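PDB 4ZXA: hydroquinone dioxygenase large subunit from Pseudomonas sp., which serves as the large subunit of a two-subunit, iron(II)-dependent dioxygenase that probably opens the aromatic ring of hydroquinone. Local coordinates for residues 65-70 and 139-144; 202-207 and 214-219; 267-272 and 307-312. One frame throughout, in Å; residues are numbered along the deposited sequence.

Contact 1. Residues 65-70 and 139-144; sequences IFLRAM and ATFDPF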
loop_
_atom_site.group_PDB
_atom_site.type_symbol
_atom_site.label_atom_id
_atom_site.label_comp_id
_atom_site.label_asym_id
_atom_site.label_seq_id
_atom_site.Cartn_x
_atom_site.Cartn_y
_atom_site.Cartn_z
ATOM N N ILE E 65 1.828 7.671 0.570
ATOM C CA ILE E 65 0.422 7.347 0.336
ATOM C C ILE E 65 -0.487 8.435 0.912
ATOM O O ILE E 65 -1.390 8.939 0.221
ATOM C CB ILE E 65 0.074 5.936 0.880
ATOM C CG1 ILE E 65 0.866 4.886 0.091
ATOM C CG2 ILE E 65 -1.404 5.650 0.802
ATOM C CD1 ILE E 65 0.614 3.475 0.536
ATOM N N PHE E 66 -0.210 8.821 2.158
ATOM C CA PHE E 66 -0.987 9.853 2.836
ATOM C C PHE E 66 -0.974 11.179 2.098
ATOM O O PHE E 66 -2.027 11.784 1.897
ATOM C CB PHE E 66 -0.481 10.088 4.255
ATOM C CG PHE E 66 -1.351 11.006 5.054
ATOM C CD1 PHE E 66 -1.101 12.368 5.089
ATOM C CD2 PHE E 66 -2.426 10.505 5.772
ATOM C CE1 PHE E 66 -1.913 13.230 5.834
ATOM C CE2 PHE E 66 -3.246 11.357 6.527
ATOM C CZ PHE E 66 -2.985 12.716 6.559
ATOM N N LEU E 67 0.214 11.638 1.715
ATOM C CA LEU E 67 0.340 12.923 1.027
ATOM C C LEU E 67 -0.333 12.944 -0.343
ATOM O O LEU E 67 -0.996 13.925 -0.677
ATOM C CB LEU E 67 1.801 13.359 0.904
ATOM C CG LEU E 67 2.419 13.686 2.262
ATOM C CD1 LEU E 67 3.923 13.756 2.141
ATOM C CD2 LEU E 67 1.827 14.991 2.818
ATOM N N ARG E 68 -0.179 11.884 -1.134
ATOM C CA ARG E 68 -0.838 11.857 -2.438
ATOM C C ARG E 68 -2.350 11.969 -2.239
ATOM O O ARG E 68 -3.042 12.698 -2.975
ATOM C CB ARG E 68 -0.507 10.580 -3.214
ATOM C CG ARG E 68 0.968 10.370 -3.499
ATOM C CD ARG E 68 1.189 9.238 -4.503
ATOM N NE ARG E 68 2.582 8.798 -4.507
ATOM C CZ ARG E 68 3.025 7.700 -3.901
ATOM N NH1 ARG E 68 2.182 6.899 -3.251
ATOM N NH2 ARG E 68 4.316 7.402 -3.957
ATOM N N ALA E 69 -2.861 11.269 -1.228
ATOM C CA ALA E 69 -4.302 11.256 -0.971
ATOM C C ALA E 69 -4.805 12.626 -0.565
ATOM O O ALA E 69 -5.788 13.108 -1.109
ATOM C CB ALA E 69 -4.657 10.234 0.093
ATOM N N MET E 70 -4.120 13.262 0.381
ATOM C CA MET E 70 -4.576 14.547 0.906
ATOM C C MET E 70 -4.427 15.599 -0.164
ATOM O O MET E 70 -5.238 16.530 -0.261
ATOM C CB MET E 70 -3.799 14.972 2.163
ATOM C CG MET E 70 -4.184 16.370 2.656
ATOM S SD MET E 70 -3.601 16.738 4.323
ATOM C CE MET E 70 -4.647 15.611 5.272
ATOM N N ALA E 139 11.115 19.089 -0.025
ATOM C CA ALA E 139 11.459 19.664 -1.328
ATOM C C ALA E 139 11.734 18.580 -2.353
ATOM O O ALA E 139 11.889 18.855 -3.539
ATOM C CB ALA E 139 12.669 20.569 -1.200
ATOM N N THR E 140 11.755 17.345 -1.882
ATOM C CA THR E 140 12.234 16.232 -2.654
ATOM C C THR E 140 11.050 15.375 -3.153
ATOM O O THR E 140 11.230 14.401 -3.876
ATOM C CB THR E 140 13.203 15.427 -1.761
ATOM O OG1 THR E 140 14.225 14.801 -2.547
ATOM C CG2 THR E 140 12.455 14.410 -0.939
ATOM N N PHE E 141 9.836 15.774 -2.789
ATOM C CA PHE E 141 8.641 14.971 -3.043
ATOM C C PHE E 141 7.469 15.795 -3.590
ATOM O O PHE E 141 7.034 16.768 -2.979
ATOM C CB PHE E 141 8.220 14.250 -1.751
ATOM C CG PHE E 141 7.016 13.354 -1.900
ATOM C CD1 PHE E 141 7.130 12.115 -2.524
ATOM C CD2 PHE E 141 5.780 13.728 -1.384
ATOM C CE1 PHE E 141 6.028 11.271 -2.661
ATOM C CE2 PHE E 141 4.677 12.892 -1.515
ATOM C CZ PHE E 141 4.804 11.656 -2.161
ATOM N N ASP E 142 6.949 15.376 -4.737
ATOM C CA ASP E 142 5.808 16.022 -5.370
ATOM C C ASP E 142 4.613 15.074 -5.334
ATOM O O ASP E 142 4.537 14.136 -6.121
ATOM C CB ASP E 142 6.170 16.396 -6.808
ATOM C CG ASP E 142 4.957 16.777 -7.653
ATOM O OD1 ASP E 142 3.871 17.074 -7.112
ATOM O OD2 ASP E 142 5.104 16.790 -8.885
ATOM N N PRO E 143 3.664 15.332 -4.422
ATOM C CA PRO E 143 2.462 14.522 -4.162
ATOM C C PRO E 143 1.527 14.389 -5.375
ATOM O O PRO E 143 0.619 13.554 -5.350
ATOM C CB PRO E 143 1.734 15.304 -3.055
ATOM C CG PRO E 143 2.697 16.292 -2.559
ATOM C CD PRO E 143 3.646 16.590 -3.670
ATOM N N PHE E 144 1.744 15.200 -6.407
ATOM C CA PHE E 144 0.888 15.191 -7.588
ATOM C C PHE E 144 1.446 14.342 -8.740
ATOM O O PHE E 144 0.837 14.241 -9.803
ATOM C CB PHE E 144 0.694 16.617 -8.072
ATOM C CG PHE E 144 -0.705 17.124 -7.926
ATOM C CD1 PHE E 144 -0.939 18.406 -7.457
ATOM C CD2 PHE E 144 -1.782 16.335 -8.290
ATOM C CE1 PHE E 144 -2.215 18.880 -7.334
ATOM C CE2 PHE E 144 -3.076 16.813 -8.178
ATOM C CZ PHE E 144 -3.286 18.084 -7.701
#
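The ring of F141 takes L67 at its edge: L67 CB lies near the ring plane, 3.8 Å from F141 CE2. L67 CD1 reaches the same carbon from further out of the plane on the same side, also 3.8 Å from F141 CE2, and the two side chains cross obliquely. The second flat group, the R68 guanidinium, stands obliquely to the F141 ring, and lower in that side chain R68 CG is 4.3 Å from F141 CZ. F141 CG is anti to the backbone N (chi1 -178°), which starts the ring off toward the helix. The puckered ring of P143 sets its CB 4.4 Å from L67 CB and 3.9 Å from L67 O. Next along helix 63-75, the P143 carbonyl meets the base of R68, with P143 O 3.7 Å from R68 CG. The loop is shaped by an Asx turn in which F144 N donates to D142 OD1 from above the carboxylate plane, and D142 also forms a salt bridge with R167. L67 continues onto L133 and W136 of helix 122-136. The direct contact is thus largely apolar, with the P143 carbonyl against R68 carbons, while R72 of the same helix adds a polar tie by donating a hydrogen bond to P143 O.

Contact 2. Residues 202-207 and 214-219; sequences PEVHAA and LHAFSL
H205, whose backbone O lies 4.3 Å from L214 CD1, turns its ring toward E203, where H205 NE2 donates to E203 OE1 at 3.2 Å. The N-H points at the carboxylate with an angle of 155° and meets OE1 on its anti side, somewhat out of the carboxylate plane. This pair stands on the face of strand 203-206 turned from 214-219, and the H205 ring also meets Y121 of the small subunit. The opposite face carries the contact. V204 straddles two partners: CG1, anti to the backbone N (chi1 170°), approaches L214 CB at 4.1 Å, while V204 CG2 sits 4.2 Å from A216 CB. P202 continues the row, its CG 4.1 Å from A216 CB. CG and CD of P202 both lie over the F217-S218 peptide, CG 3.6 Å from F217 C and CD 3.6 Å from S218 N. An alanine in place of P202 would probably open a gap over this peptide and leave A216 CB with less to lean on. S218 N is hydrogen-bonded to E201, and S218 OG caps the next helix through K221 N. The two segments run roughly antiparallel, 162° apart. Their mutual contact is methyl, ring-methylene and peptide packing; the strands are instead joined to the small subunit through an antiparallel beta ladder, so the sheet runs on across the interface.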
loop_
_atom_site.group_PDB
_atom_site.type_symbol
_atom_site.label_atom_id
_atom_site.label_comp_id
_atom_site.label_asym_id
_atom_site.label_seq_id
_atom_site.Cartn_x
_atom_site.Cartn_y
_atom_site.Cartn_z
ATOM N N PRO E 202 -4.323 21.904 -34.718
ATOM C CA PRO E 202 -5.240 21.917 -35.864
ATOM C C PRO E 202 -5.057 23.224 -36.636
ATOM O O PRO E 202 -4.568 24.205 -36.062
ATOM C CB PRO E 202 -6.630 21.923 -35.215
ATOM C CG PRO E 202 -6.419 21.807 -33.737
ATOM C CD PRO E 202 -5.014 22.176 -33.446
ATOM N N GLU E 203 -5.439 23.247 -37.906
ATOM C CA GLU E 203 -5.349 24.474 -38.686
ATOM C C GLU E 203 -6.660 25.223 -38.607
ATOM O O GLU E 203 -7.736 24.667 -38.896
ATOM C CB GLU E 203 -4.978 24.189 -40.148
ATOM C CG GLU E 203 -3.481 23.906 -40.370
ATOM C CD GLU E 203 -3.124 23.497 -41.814
ATOM O OE1 GLU E 203 -3.933 23.736 -42.746
ATOM O OE2 GLU E 203 -2.020 22.933 -42.008
ATOM N N VAL E 204 -6.572 26.486 -38.194
ATOM C CA VAL E 204 -7.725 27.375 -38.203
ATOM C C VAL E 204 -7.634 28.392 -39.342
ATOM O O VAL E 204 -6.690 29.192 -39.402
ATOM C CB VAL E 204 -7.847 28.152 -36.896
ATOM C CG1 VAL E 204 -8.917 29.247 -37.032
ATOM C CG2 VAL E 204 -8.154 27.208 -35.752
ATOM N N HIS E 205 -8.625 28.368 -40.231
ATOM C CA HIS E 205 -8.670 29.298 -41.360
ATOM C C HIS E 205 -9.842 30.279 -41.262
ATOM O O HIS E 205 -10.991 29.967 -41.606
ATOM C CB HIS E 205 -8.681 28.530 -42.682
ATOM C CG HIS E 205 -7.425 27.748 -42.930
ATOM N ND1 HIS E 205 -6.203 28.351 -43.146
ATOM C CD2 HIS E 205 -7.196 26.413 -42.983
ATOM C CE1 HIS E 205 -5.280 27.424 -43.327
ATOM N NE2 HIS E 205 -5.857 26.239 -43.238
ATOM N N ALA E 206 -9.539 31.473 -40.774
ATOM C CA ALA E 206 -10.563 32.478 -40.578
ATOM C C ALA E 206 -10.849 33.191 -41.887
ATOM O O ALA E 206 -9.941 33.705 -42.532
ATOM C CB ALA E 206 -10.131 33.471 -39.515
ATOM N N ALA E 207 -12.117 33.209 -42.280
ATOM C CA ALA E 207 -12.554 34.063 -43.371
ATOM C C ALA E 207 -12.293 35.520 -42.994
ATOM O O ALA E 207 -12.279 35.868 -41.810
ATOM C CB ALA E 207 -14.020 33.846 -43.651
ATOM N N LEU E 214 -12.910 31.730 -34.499
ATOM C CA LEU E 214 -12.952 30.279 -34.539
ATOM C C LEU E 214 -11.858 29.723 -33.652
ATOM O O LEU E 214 -10.770 30.297 -33.563
ATOM C CB LEU E 214 -12.822 29.754 -35.971
ATOM C CG LEU E 214 -14.051 29.956 -36.859
ATOM C CD1 LEU E 214 -13.752 29.578 -38.306
ATOM C CD2 LEU E 214 -15.240 29.175 -36.334
ATOM N N HIS E 215 -12.149 28.602 -33.001
ATOM C CA HIS E 215 -11.258 28.087 -31.975
ATOM C C HIS E 215 -11.115 26.579 -32.011
ATOM O O HIS E 215 -12.094 25.842 -32.085
ATOM C CB HIS E 215 -11.727 28.545 -30.584
ATOM C CG HIS E 215 -11.892 30.027 -30.468
ATOM N ND1 HIS E 215 -10.820 30.883 -30.339
ATOM C CD2 HIS E 215 -12.998 30.808 -30.479
ATOM C CE1 HIS E 215 -11.257 32.128 -30.267
ATOM N NE2 HIS E 215 -12.575 32.110 -30.349
ATOM N N ALA E 216 -9.876 26.129 -31.943
ATOM C CA ALA E 216 -9.575 24.710 -31.968
ATOM C C ALA E 216 -8.154 24.527 -31.465
ATOM O O ALA E 216 -7.269 25.298 -31.824
ATOM C CB ALA E 216 -9.714 24.182 -33.378
ATOM N N PHE E 217 -7.934 23.527 -30.616
ATOM C CA PHE E 217 -6.577 23.209 -30.155
ATOM C C PHE E 217 -6.380 21.706 -30.133
ATOM O O PHE E 217 -7.330 20.948 -30.320
ATOM C CB PHE E 217 -6.304 23.793 -28.760
ATOM C CG PHE E 217 -7.103 23.141 -27.655
ATOM C CD1 PHE E 217 -8.462 23.371 -27.534
ATOM C CD2 PHE E 217 -6.492 22.311 -26.739
ATOM C CE1 PHE E 217 -9.206 22.772 -26.521
ATOM C CE2 PHE E 217 -7.220 21.719 -25.721
ATOM C CZ PHE E 217 -8.583 21.949 -25.613
ATOM N N SER E 218 -5.150 21.263 -29.915
ATOM C CA SER E 218 -4.912 19.837 -29.811
ATOM C C SER E 218 -5.035 19.385 -28.373
ATOM O O SER E 218 -4.195 19.699 -27.534
ATOM C CB SER E 218 -3.542 19.456 -30.354
ATOM O OG SER E 218 -3.241 18.120 -30.010
ATOM N N LEU E 219 -6.093 18.636 -28.101
ATOM C CA LEU E 219 -6.321 18.087 -26.783
ATOM C C LEU E 219 -5.253 17.039 -26.384
ATOM O O LEU E 219 -4.812 17.010 -25.241
ATOM C CB LEU E 219 -7.738 17.510 -26.699
ATOM C CG LEU E 219 -8.164 16.870 -25.373
ATOM C CD1 LEU E 219 -8.218 17.909 -24.242
ATOM C CD2 LEU E 219 -9.503 16.140 -25.523
#

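Contact 3. Residues 267-272 and 307-312; sequences MSDEIV and STKRSM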
loop_
_atom_site.group_PDB
_atom_site.type_symbol
_atom_site.label_atom_id
_atom_site.label_comp_id
_atom_site.label_asym_id
_atom_site.label_seq_id
_atom_site.Cartn_x
_atom_site.Cartn_y
_atom_site.Cartn_z
ATOM N N MET E 267 -9.290 7.481 -23.457
ATOM C CA MET E 267 -8.843 8.034 -24.736
ATOM C C MET E 267 -7.557 7.407 -25.266
ATOM O O MET E 267 -7.399 7.245 -26.480
ATOM C CB MET E 267 -8.736 9.565 -24.684
ATOM C CG MET E 267 -10.085 10.246 -24.660
ATOM S SD MET E 267 -10.000 12.047 -24.730
ATOM C CE MET E 267 -8.827 12.389 -23.429
ATOM N N SER E 268 -6.646 7.054 -24.364
ATOM C CA SER E 268 -5.418 6.367 -24.756
ATOM C C SER E 268 -5.071 5.255 -23.782
ATOM O O SER E 268 -5.423 5.322 -22.609
ATOM C CB SER E 268 -4.246 7.341 -24.834
ATOM O OG SER E 268 -3.518 7.347 -23.623
ATOM N N ASP E 269 -4.391 4.230 -24.282
ATOM C CA ASP E 269 -3.873 3.159 -23.450
ATOM C C ASP E 269 -4.977 2.411 -22.701
ATOM O O ASP E 269 -6.016 2.101 -23.293
ATOM C CB ASP E 269 -2.790 3.708 -22.525
ATOM C CG ASP E 269 -1.633 4.310 -23.315
ATOM O OD1 ASP E 269 -0.880 3.526 -23.938
ATOM O OD2 ASP E 269 -1.488 5.558 -23.353
ATOM N N GLU E 270 -4.754 2.107 -21.423
ATOM C CA GLU E 270 -5.753 1.385 -20.645
ATOM C C GLU E 270 -5.642 1.636 -19.154
ATOM O O GLU E 270 -4.561 1.912 -18.640
ATOM C CB GLU E 270 -5.708 -0.126 -20.936
ATOM C CG GLU E 270 -4.454 -0.855 -20.435
ATOM C CD GLU E 270 -4.523 -2.380 -20.615
ATOM O OE1 GLU E 270 -5.442 -2.877 -21.305
ATOM O OE2 GLU E 270 -3.652 -3.095 -20.068
ATOM N N ILE E 271 -6.784 1.528 -18.477
ATOM C CA ILE E 271 -6.886 1.636 -17.028
ATOM C C ILE E 271 -7.726 0.478 -16.484
ATOM O O ILE E 271 -8.717 0.059 -17.106
ATOM C CB ILE E 271 -7.549 2.984 -16.601
ATOM C CG1 ILE E 271 -6.701 4.186 -17.054
ATOM C CG2 ILE E 271 -7.783 3.023 -15.090
ATOM C CD1 ILE E 271 -7.302 5.539 -16.720
ATOM N N VAL E 272 -7.343 -0.046 -15.324
ATOM C CA VAL E 272 -8.158 -1.071 -14.683
ATOM C C VAL E 272 -8.865 -0.564 -13.417
ATOM O O VAL E 272 -8.239 0.000 -12.504
ATOM C CB VAL E 272 -7.343 -2.329 -14.349
ATOM C CG1 VAL E 272 -8.204 -3.328 -13.553
ATOM C CG2 VAL E 272 -6.816 -2.954 -15.609
ATOM N N SER E 307 -3.272 2.292 -13.617
ATOM C CA SER E 307 -2.863 2.653 -14.961
ATOM C C SER E 307 -1.362 2.525 -15.057
ATOM O O SER E 307 -0.626 3.380 -14.568
ATOM C CB SER E 307 -3.325 4.073 -15.303
ATOM O OG SER E 307 -2.917 4.456 -16.612
ATOM N N THR E 308 -0.907 1.440 -15.663
ATOM C CA THR E 308 0.521 1.160 -15.697
ATOM C C THR E 308 1.282 2.216 -16.481
ATOM O O THR E 308 2.300 2.704 -16.014
ATOM C CB THR E 308 0.833 -0.223 -16.280
ATOM O OG1 THR E 308 0.242 -1.238 -15.457
ATOM C CG2 THR E 308 2.313 -0.425 -16.308
ATOM N N LYS E 309 0.790 2.562 -17.668
ATOM C CA LYS E 309 1.370 3.663 -18.416
ATOM C C LYS E 309 0.508 4.911 -18.271
ATOM O O LYS E 309 -0.714 4.824 -18.319
ATOM C CB LYS E 309 1.507 3.323 -19.910
ATOM C CG LYS E 309 1.894 4.539 -20.746
ATOM C CD LYS E 309 2.115 4.202 -22.211
ATOM C CE LYS E 309 2.459 5.440 -23.061
ATOM N NZ LYS E 309 1.313 6.387 -23.221
ATOM N N ARG E 310 1.143 6.066 -18.101
ATOM C CA ARG E 310 0.428 7.333 -18.156
ATOM C C ARG E 310 -0.530 7.318 -19.344
ATOM O O ARG E 310 -0.090 7.222 -20.496
ATOM C CB ARG E 310 1.408 8.496 -18.294
ATOM C CG ARG E 310 0.986 9.791 -17.595
ATOM C CD ARG E 310 1.995 10.891 -17.898
ATOM N NE ARG E 310 1.784 12.141 -17.181
ATOM C CZ ARG E 310 2.155 12.343 -15.918
ATOM N NH1 ARG E 310 2.730 11.364 -15.219
ATOM N NH2 ARG E 310 1.940 13.522 -15.348
ATOM N N SER E 311 -1.831 7.429 -19.058
ATOM C CA SER E 311 -2.871 7.343 -20.075
ATOM C C SER E 311 -3.831 8.534 -20.057
ATOM O O SER E 311 -3.991 9.210 -19.043
ATOM C CB SER E 311 -3.673 6.055 -19.904
ATOM O OG SER E 311 -4.278 6.008 -18.626
ATOM N N MET E 312 -4.493 8.763 -21.186
ATOM C CA MET E 312 -5.386 9.896 -21.300
ATOM C C MET E 312 -6.792 9.439 -20.998
ATOM O O MET E 312 -7.337 8.585 -21.705
ATOM C CB MET E 312 -5.302 10.490 -22.696
ATOM C CG MET E 312 -3.887 10.862 -23.100
ATOM S SD MET E 312 -3.904 11.757 -24.662
ATOM C CE MET E 312 -2.182 12.273 -24.773
HETATM O O HOH W 1 -1.911 2.453 -19.229
#
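D269 and K309 meet in a salt bridge, K309 NZ lying 2.9 Å from D269 OD2 and above the carboxylate plane. S268 OG donates to the same D269 OD2 at 2.7 Å from the opposite face, so one oxygen is gripped twice. The two side chains of the salt bridge cross at about a right angle, and the K309 chain bends only at its last torsion (chi4 -69°), which swings NZ onto the carboxylate and R310 O. S268 OG is itself an acceptor, taking M312 N at 3.0 Å. The backbone N and O of M312 are both bonded, because its carbonyl receives two donors: M267 N, 2.8 Å from M312 O and tilted 19° from the carbonyl plane, and S268 N, in that plane on a lone pair. These bonds lie where two sheets of the cupin fold come together. The chain turns a corner at 308 and 309, leaving strand 301-307, a neighbour of 270-277, for strand 310-318 in the other sheet. Next to the corner, I271 CG1 packs 3.4 Å from S311 OG. That hydroxyl stands between the backbone N and the carbonyl carbon (chi1 59°) and donates to S307 OG at 2.9 Å. S307 OG lies within bonding reach of both K309 O and the backbone O of the pocket residue E248, and its single proton can serve only one at a time. A water bridges the two segments, donating to E270 O and K309 O. The I271 side chain comes to about 7 Å from the bound 4-hydroxybenzonitrile. Further out, T12 of the small subunit bonds K309 NZ and V13 of that subunit donates its backbone N-H to D269 OD1, while D42 of a second copy of this protein takes T308 OG1.

Overall arrangement
Followed from the N terminus, the three contacts come in series, and none nests in or crosses another. Contact 1 closes first, bringing the loop after helix 122-136 back to helix 63-75 across 68 intervening residues that include both helix and strand. Contact 2 closes a loop of only six residues at the periphery, about 31 Å between its centre and that of the chain. Contact 3 spans 34 residues, mostly strand, and joins two sheets of the cupin core. Contacts 2 and 3 touch: L219 CD2, at the start of helix 219-224, packs 4.2 Å from M267 SD. Contact 1 stays separate, its nearest atoms about 6 Å from contact 3, although T229 borders both F144 and R310.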